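PDB 5L2P: arylesterase from Sulfolobus solfataricus, which hydrolyses a broad range of aromatic esters, p-nitrophenyl fatty acid esters and organophosphates, being most active on paraoxon, then phenyl acetate. Local coordinates for residues 258-261 against 262-266. Sequence-based numbering, arbitrary orientation.
Sequences EAYA and YRLME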
loop_
_atom_site.group_PDB
_atom_site.type_symbol
_atom_site.label_atom_id
_atom_site.label_comp_id
_atom_site.label_asym_id
_atom_site.label_seq_id
_atom_site.Cartn_x
_atom_site.Cartn_y
_atom_site.Cartn_z
ATOM N N GLU A 258 -11.911 -4.920 3.785
ATOM C CA GLU A 258 -11.918 -4.506 2.374
ATOM C C GLU A 258 -11.940 -5.704 1.412
ATOM O O GLU A 258 -12.622 -5.661 0.431
ATOM C CB GLU A 258 -10.754 -3.561 2.086
ATOM C CG GLU A 258 -10.938 -2.205 2.803
ATOM C CD GLU A 258 -9.773 -1.240 2.620
ATOM O OE1 GLU A 258 -8.655 -1.656 2.216
ATOM O OE2 GLU A 258 -9.966 -0.046 2.887
ATOM N N ALA A 259 -11.278 -6.793 1.789
ATOM C CA ALA A 259 -11.389 -8.067 1.092
ATOM C C ALA A 259 -12.783 -8.660 1.048
ATOM O O ALA A 259 -13.212 -9.179 0.027
ATOM C CB ALA A 259 -10.454 -9.067 1.733
ATOM N N TYR A 260 -13.492 -8.613 2.174
ATOM C CA TYR A 260 -14.870 -9.103 2.278
ATOM C C TYR A 260 -15.789 -8.310 1.362
ATOM O O TYR A 260 -16.611 -8.870 0.665
ATOM C CB TYR A 260 -15.364 -8.968 3.730
ATOM C CG TYR A 260 -16.750 -9.560 3.970
ATOM C CD1 TYR A 260 -16.960 -10.924 3.975
ATOM C CD2 TYR A 260 -17.850 -8.745 4.187
ATOM C CE1 TYR A 260 -18.227 -11.467 4.187
ATOM C CE2 TYR A 260 -19.118 -9.279 4.380
ATOM C CZ TYR A 260 -19.299 -10.640 4.358
ATOM O OH TYR A 260 -20.556 -11.216 4.537
ATOM N N ALA A 261 -15.609 -6.998 1.352
ATOM C CA ALA A 261 -16.395 -6.120 0.517
ATOM C C ALA A 261 -16.117 -6.387 -0.961
ATOM O O ALA A 261 -17.036 -6.419 -1.759
ATOM C CB ALA A 261 -16.097 -4.680 0.852
ATOM N N TYR A 262 -14.865 -6.623 -1.337
ATOM C CA TYR A 262 -14.593 -6.985 -2.733
ATOM C C TYR A 262 -15.199 -8.334 -3.107
ATOM O O TYR A 262 -15.756 -8.473 -4.188
ATOM C CB TYR A 262 -13.110 -6.926 -3.117
ATOM C CG TYR A 262 -12.928 -7.376 -4.562
ATOM C CD1 TYR A 262 -13.571 -6.712 -5.616
ATOM C CD2 TYR A 262 -12.140 -8.479 -4.873
ATOM C CE1 TYR A 262 -13.429 -7.146 -6.932
ATOM C CE2 TYR A 262 -11.977 -8.918 -6.179
ATOM C CZ TYR A 262 -12.642 -8.260 -7.210
ATOM O OH TYR A 262 -12.501 -8.681 -8.515
ATOM N N ARG A 263 -15.099 -9.311 -2.218
ATOM C CA ARG A 263 -15.695 -10.612 -2.459
ATOM C C ARG A 263 -17.208 -10.553 -2.707
ATOM O O ARG A 263 -17.740 -11.308 -3.547
ATOM C CB ARG A 263 -15.390 -11.587 -1.315
ATOM C CG ARG A 263 -14.000 -12.174 -1.411
ATOM C CD ARG A 263 -13.922 -13.375 -2.335
ATOM N NE ARG A 263 -14.509 -14.591 -1.768
ATOM C CZ ARG A 263 -13.984 -15.303 -0.760
ATOM N NH1 ARG A 263 -12.858 -14.901 -0.124
ATOM N NH2 ARG A 263 -14.604 -16.415 -0.360
ATOM N N LEU A 264 -17.894 -9.695 -1.962
ATOM C CA LEU A 264 -19.313 -9.457 -2.185
ATOM C C LEU A 264 -19.548 -8.836 -3.573
ATOM O O LEU A 264 -20.434 -9.259 -4.269
ATOM C CB LEU A 264 -19.881 -8.535 -1.120
ATOM C CG LEU A 264 -19.965 -9.137 0.305
ATOM C CD1 LEU A 264 -20.396 -8.058 1.304
ATOM C CD2 LEU A 264 -20.885 -10.341 0.458
ATOM N N MET A 265 -18.760 -7.826 -3.956
ATOM C CA MET A 265 -18.899 -7.180 -5.248
ATOM C C MET A 265 -18.711 -8.168 -6.381
ATOM O O MET A 265 -19.475 -8.170 -7.352
ATOM C CB MET A 265 -17.874 -6.083 -5.424
ATOM C CG MET A 265 -18.199 -4.793 -4.740
ATOM S SD MET A 265 -16.795 -3.638 -4.886
ATOM C CE MET A 265 -17.326 -2.339 -3.734
ATOM N N GLU A 266 -17.690 -8.998 -6.250
ATOM C CA GLU A 266 -17.411 -10.023 -7.217
ATOM C C GLU A 266 -18.517 -11.067 -7.308
ATOM O O GLU A 266 -18.731 -11.630 -8.392
ATOM C CB GLU A 266 -16.112 -10.676 -6.831
ATOM C CG GLU A 266 -15.470 -11.499 -7.913
ATOM C CD GLU A 266 -14.175 -12.121 -7.415
ATOM O OE1 GLU A 266 -13.709 -11.719 -6.288
ATOM O OE2 GLU A 266 -13.620 -12.981 -8.163
#
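In helix 254-266, the crossover helix of a beta-alpha-beta unit between strands 242-248 and 271-276, Tyr260 and Leu264 meet one turn apart and illustrate i to i+4 packing on an alpha-helix. Leu264 CD1 lies 3.5 Å from Tyr260 CE2, while Leu264 CG sits 4.2 Å above the ring plane, displaced toward the rim, so the leucine covers an outer part of one face rather than its centre. The phenol is carried to this position by CG of Tyr260 standing anti to the backbone N (chi1 -175°); Leu264 instead has its CG anti to the carbonyl carbon, which directs the branch back along the helix to the ring. The same pair is tied through the main chain, Leu264 N donating to Tyr260 O at 3.0 Å. Three further bonds repeat the pattern: Tyr262 N to Glu258 O (3.0 Å), Arg263 N to Ala259 O (2.9 Å) and Met265 N to Ala261 O (3.1 Å). With an alanine in place of Tyr260 the ring is gone, which would probably leave the Leu264 branch without its partner and open a gap beside Gln179 of strand 178-182.

Different faces of the helix serve different neighbours. Ala261 rests on Val245 and Ser273 from the two strands that the helix connects. Glu258, by contrast, runs away from the following turn: its carboxylate forms salt bridges with Arg275 and with Lys193 of the second subunit, the opposed charges probably favouring its ionised form. The bond ladder is that of any alpha-helix; what belongs to the alpha/beta hydrolase fold is its use as the crossover between two parallel strands of the central sheet, with apolar side chains turned to that sheet.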